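Local structure of 3,6-diketocamphane 1,6-monooxygenase (Pseudomonas putida, 4UWM) at residues S40-E45 / N217-S222; P55-L60 / M76-P81. The protein catalyses the FMNH2- and O2-dependent Baeyer-Villiger oxidation of a diketocamphane to a lactone during bacterial growth on (-)-camphor. All coordinates share one frame; numbering follows the deposited sequence. Where two conformers were deposited one is given.

Interaction 1 (S40-E45 / N217-S222); sequences SMMISE and NFKPVS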
ATOM      1  N   SER A  40     -10.778  17.236  -0.930  1.00 20.77           N
ATOM      2  CA  SER A  40     -10.545  15.804  -1.117  1.00 21.04           C
ATOM      3  C   SER A  40      -9.662  15.547  -2.329  1.00 23.92           C
ATOM      4  O   SER A  40      -9.651  16.331  -3.278  1.00 20.10           O
ATOM      5  CB  SER A  40     -11.869  15.051  -1.241  1.00 20.45           C
ATOM      6  OG  SER A  40     -12.587  15.474  -2.376  1.00 20.14           O
ATOM      7  N   MET A  41      -8.905  14.445  -2.284  1.00 20.29           N
ATOM      8  CA  MET A  41      -8.166  13.987  -3.452  1.00 16.95           C
ATOM      9  C   MET A  41      -8.518  12.532  -3.710  1.00 17.00           C
ATOM     10  O   MET A  41      -8.315  11.702  -2.842  1.00 17.70           O
ATOM     11  CB  MET A  41      -6.663  14.157  -3.234  1.00 14.76           C
ATOM     12  CG  MET A  41      -5.808  13.677  -4.416  1.00 14.74           C
ATOM     13  SD  MET A  41      -4.071  13.865  -3.990  1.00 19.99           S
ATOM     14  CE  MET A  41      -3.261  13.365  -5.525  1.00 16.82           C
ATOM     15  N   MET A  42      -9.093  12.265  -4.876  1.00 15.02           N
ATOM     16  CA  MET A  42      -9.450  10.918  -5.324  1.00 17.53           C
ATOM     17  C   MET A  42      -8.298  10.377  -6.177  1.00 17.42           C
ATOM     18  O   MET A  42      -7.765  11.107  -7.025  1.00 16.55           O
ATOM     19  CB  MET A  42     -10.737  10.959  -6.163  1.00 16.96           C
ATOM     20  CG  MET A  42     -11.989  11.323  -5.345  1.00 22.84           C
ATOM     21  SD  MET A  42     -13.461  11.421  -6.389  1.00 26.79           S
ATOM     22  CE  MET A  42     -14.666  12.076  -5.215  1.00 24.52           C
ATOM     23  N   ILE A  43      -7.918   9.108  -5.967  1.00 15.41           N
ATOM     24  CA  ILE A  43      -6.824   8.489  -6.749  1.00 13.86           C
ATOM     25  C   ILE A  43      -7.295   7.178  -7.319  1.00 14.70           C
ATOM     26  O   ILE A  43      -7.723   6.297  -6.561  1.00 15.71           O
ATOM     27  CB  ILE A  43      -5.543   8.312  -5.901  1.00 15.43           C
ATOM     28  CG1 ILE A  43      -5.176   9.654  -5.265  1.00 15.10           C
ATOM     29  CG2 ILE A  43      -4.392   7.736  -6.753  1.00 14.08           C
ATOM     30  CD1 ILE A  43      -4.220   9.614  -4.102  1.00 13.46           C
ATOM     31  N   SER A  44      -7.219   7.044  -8.639  1.00 13.29           N
ATOM     32  CA  SER A  44      -7.748   5.865  -9.322  0.60 15.67           C
ATOM     33  C   SER A  44      -6.786   4.668  -9.323  1.00 14.43           C
ATOM     34  O   SER A  44      -5.639   4.785  -8.917  1.00 13.49           O
ATOM     35  CB  SER A  44      -8.204   6.196 -10.745  0.60 14.34           C
ATOM     36  OG  SER A  44      -9.196   7.211 -10.725  0.60 18.85           O
ATOM     37  N   GLU A  45      -7.294   3.532  -9.801  1.00 12.46           N
ATOM     38  CA  GLU A  45      -6.592   2.249  -9.791  1.00 13.10           C
ATOM     39  C   GLU A  45      -6.734   1.524 -11.123  1.00 13.39           C
ATOM     40  O   GLU A  45      -7.866   1.230 -11.567  1.00 13.83           O
ATOM     41  CB  GLU A  45      -7.150   1.381  -8.635  1.00 12.61           C
ATOM     42  CG  GLU A  45      -6.606  -0.052  -8.548  1.00 13.26           C
ATOM     43  CD  GLU A  45      -7.191  -0.800  -7.340  1.00 15.12           C
ATOM     44  OE1 GLU A  45      -7.025  -0.311  -6.209  1.00 17.76           O
ATOM     45  OE2 GLU A  45      -7.846  -1.851  -7.518  1.00 14.69           O
ATOM     46  N   ASN A 217     -27.294   4.289   0.094  1.00 28.50           N
ATOM     47  CA  ASN A 217     -26.932   5.565   0.685  1.00 31.19           C
ATOM     48  C   ASN A 217     -25.423   5.873   0.522  1.00 31.33           C
ATOM     49  O   ASN A 217     -24.817   6.547   1.362  1.00 27.70           O
ATOM     50  CB  ASN A 217     -27.348   5.620   2.164  1.00 34.94           C
ATOM     51  CG  ASN A 217     -27.505   7.035   2.666  1.00 35.97           C
ATOM     52  OD1 ASN A 217     -27.827   7.943   1.904  1.00 37.98           O
ATOM     53  ND2 ASN A 217     -27.281   7.232   3.956  1.00 43.34           N
ATOM     54  N   PHE A 218     -24.837   5.361  -0.559  1.00 29.09           N
ATOM     55  CA  PHE A 218     -23.437   5.671  -0.911  1.00 29.13           C
ATOM     56  C   PHE A 218     -23.303   7.077  -1.508  1.00 31.53           C
ATOM     57  O   PHE A 218     -24.296   7.686  -1.918  1.00 28.31           O
ATOM     58  CB  PHE A 218     -22.892   4.629  -1.899  1.00 23.45           C
ATOM     59  CG  PHE A 218     -22.762   3.243  -1.325  1.00 26.60           C
ATOM     60  CD1 PHE A 218     -22.683   3.041   0.052  1.00 27.26           C
ATOM     61  CD2 PHE A 218     -22.673   2.138  -2.172  1.00 27.21           C
ATOM     62  CE1 PHE A 218     -22.555   1.768   0.575  1.00 30.73           C
ATOM     63  CE2 PHE A 218     -22.545   0.856  -1.651  1.00 31.89           C
ATOM     64  CZ  PHE A 218     -22.473   0.673  -0.280  1.00 26.86           C
ATOM     65  N   LYS A 219     -22.072   7.580  -1.569  1.00 28.02           N
ATOM     66  CA  LYS A 219     -21.768   8.853  -2.209  1.00 25.53           C
ATOM     67  C   LYS A 219     -21.713   8.666  -3.728  1.00 29.44           C
ATOM     68  O   LYS A 219     -20.970   7.815  -4.215  1.00 26.73           O
ATOM     69  CB  LYS A 219     -20.446   9.381  -1.642  1.00 26.40           C
ATOM     70  CG  LYS A 219     -19.862  10.608  -2.329  1.00 34.92           C
ATOM     71  CD  LYS A 219     -18.535  11.000  -1.676  1.00 31.21           C
ATOM     72  CE  LYS A 219     -17.921  12.230  -2.317  1.00 31.84           C
ATOM     73  NZ  LYS A 219     -18.715  13.458  -2.004  1.00 32.76           N
ATOM     74  N   PRO A 220     -22.521   9.442  -4.497  1.00 27.41           N
ATOM     75  CA  PRO A 220     -22.453   9.300  -5.946  1.00 24.77           C
ATOM     76  C   PRO A 220     -21.337  10.183  -6.566  1.00 22.91           C
ATOM     77  O   PRO A 220     -21.137  11.324  -6.155  1.00 27.12           O
ATOM     78  CB  PRO A 220     -23.851   9.765  -6.393  1.00 26.08           C
ATOM     79  CG  PRO A 220     -24.194  10.838  -5.397  1.00 24.98           C
ATOM     80  CD  PRO A 220     -23.591  10.381  -4.084  1.00 27.11           C
ATOM     81  N   VAL A 221     -20.616   9.641  -7.542  1.00 23.22           N
ATOM     82  CA  VAL A 221     -19.560  10.385  -8.245  1.00 20.42           C
ATOM     83  C   VAL A 221     -19.878  10.258  -9.728  1.00 22.19           C
ATOM     84  O   VAL A 221     -20.021   9.162 -10.239  1.00 26.20           O
ATOM     85  CB  VAL A 221     -18.125   9.824  -7.943  1.00 22.27           C
ATOM     86  CG1 VAL A 221     -17.052  10.699  -8.592  1.00 22.07           C
ATOM     87  CG2 VAL A 221     -17.874   9.741  -6.451  1.00 19.99           C
ATOM     88  N   SER A 222     -20.002  11.389 -10.419  1.00 25.05           N
ATOM     89  CA  SER A 222     -20.300  11.380 -11.841  1.00 25.77           C
ATOM     90  C   SER A 222     -19.171  12.040 -12.619  1.00 26.85           C
ATOM     91  O   SER A 222     -18.578  13.012 -12.154  1.00 30.23           O
ATOM     92  CB  SER A 222     -21.606  12.148 -12.125  1.00 29.50           C
ATOM     93  OG  SER A 222     -22.722  11.611 -11.421  1.00 29.58           O
TER
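Met-42 and Val-221 reach toward each other and meet tip to tip, the terminal methyl CE of Met-42 lying 4.2 Å from CG2 of Val-221. Both residues send their CB toward the opposing segment, yet their CA atoms, the nearest pair across the two segments, are 10.5 Å apart. The extended thioether chain covers about half of that distance, and the Val-221 branch and the methyl contact make up the rest. With CG anti to its carbonyl carbon (chi1 -68°) and the rest of the chain extended (chi2 178°, chi3 -172°), Met-42 runs nearly straight out from its strand and carries CE out to Val-221. On Val-221 the branch that receives it is the one anti to the carbonyl carbon.

A second touch comes from Lys-219, two residues earlier on the same strand, whose CB also points toward the 40-45 segment. Its extended aliphatic chain brings CE to 4.4 Å from CE of Met-42, so the methionine methyl meets carbon from both residues. The ammonium is engaged elsewhere: NZ is hydrogen-bonded to the backbone carbonyl of Arg-252. Only 96 Å² is buried in all, Met-42 contributing the largest part, and the link between the segments is apolar.

Neighbouring side chains continue this packing, for Met-42 also lies against Met-76 and Val-221 against Thr-201, both FMN-binding residues. Strands 40-43 and 219-223 are not adjacent in the parallel sheet; on one path round it, strands 72-79, 105-108 and 198-202 come between them. Side chains that project inward from separated strands and meet near the centre of the chain are what a closed TIM barrel produces, here the (beta/alpha)8 barrel of the bacterial luciferase family, with the flavin about 6 Å from the side chain of Met-42.

Interaction 2 (P55-L60 / M76-P81); sequences PNPELL and MAHLLP. With FMN (flavin mononucleotide), chain C.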
ATOM      1  N   PRO A  55      -1.467   1.357 -10.007  1.00 10.81           N
ATOM      2  CA  PRO A  55      -2.193   0.120  -9.690  1.00 10.59           C
ATOM      3  C   PRO A  55      -2.525  -0.002  -8.206  1.00 11.14           C
ATOM      4  O   PRO A  55      -3.252  -0.927  -7.801  1.00 10.18           O
ATOM      5  CB  PRO A  55      -1.194  -0.990 -10.089  1.00 10.47           C
ATOM      6  CG  PRO A  55       0.142  -0.370  -9.863  1.00 10.81           C
ATOM      7  CD  PRO A  55      -0.020   1.108 -10.203  1.00 11.30           C
ATOM      8  N   ASN A  56      -1.960   0.891  -7.387  1.00  9.99           N
ATOM      9  CA  ASN A  56      -2.170   0.831  -5.942  1.00 10.58           C
ATOM     10  C   ASN A  56      -2.315   2.241  -5.338  1.00 11.23           C
ATOM     11  O   ASN A  56      -1.372   2.766  -4.761  1.00 12.33           O
ATOM     12  CB  ASN A  56      -1.006   0.085  -5.244  1.00 10.86           C
ATOM     13  CG  ASN A  56      -0.983  -1.405  -5.545  1.00 12.10           C
ATOM     14  OD1 ASN A  56      -0.367  -1.841  -6.534  1.00 11.90           O
ATOM     15  ND2 ASN A  56      -1.606  -2.205  -4.671  1.00  9.57           N
ATOM     16  N   PRO A  57      -3.504   2.862  -5.471  1.00 12.43           N
ATOM     17  CA  PRO A  57      -3.697   4.223  -4.977  1.00 10.67           C
ATOM     18  C   PRO A  57      -3.409   4.351  -3.483  1.00 12.25           C
ATOM     19  O   PRO A  57      -3.010   5.425  -3.043  1.00 11.75           O
ATOM     20  CB  PRO A  57      -5.185   4.507  -5.280  1.00 12.74           C
ATOM     21  CG  PRO A  57      -5.812   3.143  -5.529  1.00 11.40           C
ATOM     22  CD  PRO A  57      -4.700   2.367  -6.188  1.00 11.39           C
ATOM     23  N   GLU A  58      -3.583   3.265  -2.719  1.00 10.71           N
ATOM     24  CA  GLU A  58      -3.352   3.318  -1.272  1.00 10.68           C
ATOM     25  C   GLU A  58      -1.884   3.631  -0.917  1.00 10.84           C
ATOM     26  O   GLU A  58      -1.607   4.212   0.160  1.00 10.57           O
ATOM     27  CB  GLU A  58      -3.856   2.014  -0.582  1.00 11.25           C
ATOM     28  CG  GLU A  58      -2.980   0.778  -0.827  1.00 10.69           C
ATOM     29  CD  GLU A  58      -3.223   0.049  -2.140  1.00 13.97           C
ATOM     30  OE1 GLU A  58      -3.975   0.538  -3.023  1.00 12.99           O
ATOM     31  OE2 GLU A  58      -2.691  -1.077  -2.291  1.00 14.36           O
ATOM     32  N   LEU A  59      -0.934   3.246  -1.791  1.00 10.76           N
ATOM     33  CA  LEU A  59       0.482   3.581  -1.550  1.00 12.97           C
ATOM     34  C   LEU A  59       0.720   5.092  -1.571  1.00 10.97           C
ATOM     35  O   LEU A  59       1.453   5.639  -0.720  1.00 13.48           O
ATOM     36  CB  LEU A  59       1.424   2.891  -2.561  1.00 12.21           C
ATOM     37  CG  LEU A  59       1.491   1.363  -2.616  1.00 15.59           C
ATOM     38  CD1 LEU A  59       2.711   0.895  -3.413  1.00 14.68           C
ATOM     39  CD2 LEU A  59       1.529   0.737  -1.257  1.00 14.70           C
ATOM     40  N   LEU A  60       0.090   5.757  -2.522  1.00 10.51           N
ATOM     41  CA  LEU A  60       0.236   7.200  -2.655  1.00 13.18           C
ATOM     42  C   LEU A  60      -0.474   7.910  -1.499  1.00 14.00           C
ATOM     43  O   LEU A  60       0.059   8.852  -0.911  1.00 14.41           O
ATOM     44  CB  LEU A  60      -0.334   7.645  -3.995  1.00 14.99           C
ATOM     45  CG  LEU A  60      -0.384   9.153  -4.266  1.00 16.57           C
ATOM     46  CD1 LEU A  60       0.986   9.800  -4.047  1.00 18.38           C
ATOM     47  CD2 LEU A  60      -0.911   9.391  -5.669  1.00 18.12           C
ATOM     48  N   MET A  76     -10.377   5.734  -5.819  1.00 14.75           N
ATOM     49  CA  MET A  76     -11.541   5.923  -6.683  0.60 16.29           C
ATOM     50  C   MET A  76     -11.345   5.235  -8.030  1.00 17.35           C
ATOM     51  O   MET A  76     -11.047   5.892  -9.053  1.00 17.72           O
ATOM     52  CB  MET A  76     -11.829   7.420  -6.869  0.60 16.85           C
ATOM     53  CG  MET A  76     -13.168   7.731  -7.544  0.60 17.20           C
ATOM     54  SD  MET A  76     -14.554   7.085  -6.585  0.60 18.10           S
ATOM     55  CE  MET A  76     -14.373   8.054  -5.078  0.60 16.74           C
ATOM     56  N   ALA A  77     -11.517   3.913  -8.076  1.00 16.71           N
ATOM     57  CA  ALA A  77     -12.007   3.071  -6.963  1.00 16.95           C
ATOM     58  C   ALA A  77     -11.112   1.859  -6.735  1.00 15.60           C
ATOM     59  O   ALA A  77     -10.468   1.360  -7.673  1.00 15.25           O
ATOM     60  CB  ALA A  77     -13.406   2.576  -7.319  1.00 17.37           C
ATOM     61  N   HIS A  78     -11.106   1.323  -5.517  1.00 15.61           N
ATOM     62  CA  HIS A  78     -10.586  -0.044  -5.362  1.00 13.33           C
ATOM     63  C   HIS A  78     -11.460  -1.007  -6.150  1.00 13.73           C
ATOM     64  O   HIS A  78     -12.693  -0.967  -6.044  1.00 15.21           O
ATOM     65  CB  HIS A  78     -10.565  -0.460  -3.886  1.00 12.02           C
ATOM     66  CG  HIS A  78      -9.423   0.097  -3.104  1.00 11.84           C
ATOM     67  ND1 HIS A  78      -8.122   0.089  -3.570  1.00 11.59           N
ATOM     68  CD2 HIS A  78      -9.372   0.612  -1.851  1.00 10.81           C
ATOM     69  CE1 HIS A  78      -7.327   0.610  -2.641  1.00 11.44           C
ATOM     70  NE2 HIS A  78      -8.062   0.956  -1.600  1.00 10.19           N
ATOM     71  N   LEU A  79     -10.836  -1.849  -6.953  1.00 13.77           N
ATOM     72  CA  LEU A  79     -11.569  -2.806  -7.764  1.00 14.33           C
ATOM     73  C   LEU A  79     -11.712  -4.102  -6.938  1.00 15.63           C
ATOM     74  O   LEU A  79     -10.801  -4.919  -6.861  1.00 14.88           O
ATOM     75  CB  LEU A  79     -10.872  -3.046  -9.111  1.00 14.83           C
ATOM     76  CG  LEU A  79     -10.645  -1.727  -9.896  1.00 15.53           C
ATOM     77  CD1 LEU A  79     -10.015  -1.988 -11.245  1.00 14.87           C
ATOM     78  CD2 LEU A  79     -11.979  -0.980 -10.072  1.00 14.51           C
ATOM     79  N   LEU A  80     -12.865  -4.241  -6.301  1.00 14.85           N
ATOM     80  CA  LEU A  80     -13.123  -5.374  -5.372  1.00 16.50           C
ATOM     81  C   LEU A  80     -12.909  -6.768  -5.925  1.00 17.44           C
ATOM     82  O   LEU A  80     -12.450  -7.636  -5.185  1.00 19.18           O
ATOM     83  CB  LEU A  80     -14.493  -5.244  -4.714  1.00 16.63           C
ATOM     84  CG  LEU A  80     -14.832  -3.918  -4.029  1.00 17.86           C
ATOM     85  CD1 LEU A  80     -16.083  -4.074  -3.173  1.00 19.18           C
ATOM     86  CD2 LEU A  80     -13.691  -3.371  -3.191  1.00 16.54           C
ATOM     87  N   PRO A  81     -13.204  -7.003  -7.225  1.00 18.25           N
ATOM     88  CA  PRO A  81     -12.949  -8.353  -7.755  1.00 17.09           C
ATOM     89  C   PRO A  81     -11.472  -8.780  -7.810  1.00 19.79           C
ATOM     90  O   PRO A  81     -11.177  -9.958  -8.017  1.00 21.75           O
ATOM     91  CB  PRO A  81     -13.543  -8.292  -9.162  1.00 18.59           C
ATOM     92  CG  PRO A  81     -14.542  -7.176  -9.115  1.00 17.69           C
ATOM     93  CD  PRO A  81     -13.901  -6.160  -8.215  1.00 19.36           C
TER
HETATM   94  N1  FMN C 400     -14.384   4.648 -12.655  0.60 52.04           N
HETATM   95  C2  FMN C 400     -13.865   4.851 -11.409  0.60 49.03           C
HETATM   96  O2  FMN C 400     -14.118   4.036 -10.498  0.60 46.98           O
HETATM   97  N3  FMN C 400     -13.086   5.908 -11.110  0.60 52.66           N
HETATM   98  C4  FMN C 400     -12.765   6.837 -12.018  0.60 55.58           C
HETATM   99  O4  FMN C 400     -12.041   7.798 -11.685  0.60 57.96           O
HETATM  100  C4A FMN C 400     -13.284   6.695 -13.407  0.60 53.37           C
HETATM  101  N5  FMN C 400     -12.999   7.588 -14.383  0.60 53.19           N
HETATM  102  C5A FMN C 400     -13.482   7.442 -15.642  0.60 63.85           C
HETATM  103  C6  FMN C 400     -13.170   8.387 -16.623  0.60 65.18           C
HETATM  104  C7  FMN C 400     -13.657   8.254 -17.923  0.60 66.82           C
HETATM  105  C7M FMN C 400     -13.308   9.285 -18.968  0.60 63.71           C
HETATM  106  C8  FMN C 400     -14.520   7.084 -18.260  0.60 70.45           C
HETATM  107  C8M FMN C 400     -15.073   6.888 -19.645  0.60 73.77           C
HETATM  108  C9  FMN C 400     -14.833   6.142 -17.284  0.60 70.97           C
HETATM  109  C9A FMN C 400     -14.351   6.271 -15.984  0.60 65.29           C
HETATM  110  N10 FMN C 400     -14.671   5.316 -14.983  0.60 64.77           N
HETATM  111  C10 FMN C 400     -14.141   5.507 -13.680  0.60 57.13           C
HETATM  112  C1' FMN C 400     -15.509   4.145 -15.302  0.60 59.12           C
HETATM  113  C2' FMN C 400     -16.968   4.372 -14.935  0.60 56.71           C
HETATM  114  O2' FMN C 400     -17.015   4.894 -13.608  0.60 47.28           O
HETATM  115  C3' FMN C 400     -17.755   3.067 -15.002  0.60 57.22           C
HETATM  116  O3' FMN C 400     -18.350   2.960 -16.303  0.60 65.47           O
HETATM  117  C4' FMN C 400     -18.815   3.013 -13.898  0.60 50.39           C
HETATM  118  O4' FMN C 400     -18.210   2.655 -12.649  0.60 51.25           O
HETATM  119  C5' FMN C 400     -19.964   2.060 -14.209  0.60 46.99           C
HETATM  120  O5' FMN C 400     -20.984   2.872 -14.774  0.60 40.44           O
HETATM  121  P   FMN C 400     -22.502   2.401 -14.964  0.60 34.63           P
HETATM  122  O1P FMN C 400     -22.871   1.563 -13.781  0.60 33.41           O
HETATM  123  O2P FMN C 400     -23.184   3.736 -14.995  0.60 34.19           O
HETATM  124  O3P FMN C 400     -22.470   1.663 -16.273  0.60 39.47           O
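Glu-58 and His-78 cross at about a right angle, with OE1 of Glu-58 placed in plane at the edge of the imidazole, 3.4 Å from CE1. The carboxylate itself is turned 63° from the ring plane. Pro-57 adds a carbon contact from an oblique direction, its CG standing 4.1 Å from CE1 of His-78, so one ring atom meets both residues. Glu-58 gets there by folding back: CG sits between the backbone N and the carbonyl carbon (chi1 73°), and a bend at chi2 carries the acid toward the histidine.

The contact lies within a beta-alpha-beta unit of the barrel, joining the start of helix 57-65 to the end of strand 72-79. The Glu-58 carboxylate is held locally by Asn-56, whose ND2 donates to OE2 at 2.8 Å along a nearly straight path, on the syn side and 30° out of the carboxylate plane. Replacing Glu-58 by an alanine is likely to leave ND2 of Asn-56 without this acceptor and to open a gap beside CE1 of His-78. The imidazole has a separate polar partner, since ND1 is hydrogen-bonded to Glu-45. Met-91 of helix 85-98 touches both Glu-58 and His-78.

Two residues before His-78, the chain reaches the flavin: N3 of FMN donates to the carbonyl O of Met-76 at 2.9 Å. The peptide that follows is cis, and CB of Ala-77 lies 3.6 Å from O2 of FMN.

In the fold
Interactions 1 and 2 have centres about 12 Å apart, and interaction 2 is nested in the chain loop that interaction 1 closes. Strands 40-43 and 72-79 are sheet neighbours, and their join is direct: O of Ile-43 lies 2.8 Å from N of Met-76, a probable hydrogen bond. The same carbonyl O is 3.4 Å from CB of Pro-57, which ties in helix 57-65. Both contacts lead to the flavin: OG of Ser-44 is 2.8 Å from O of Met-76 and is also hydrogen-bonded to O4 of FMN. From 40-45, Glu-45 reaches the 76-81 segment through the hydrogen bond of its OE2 with N of Leu-79.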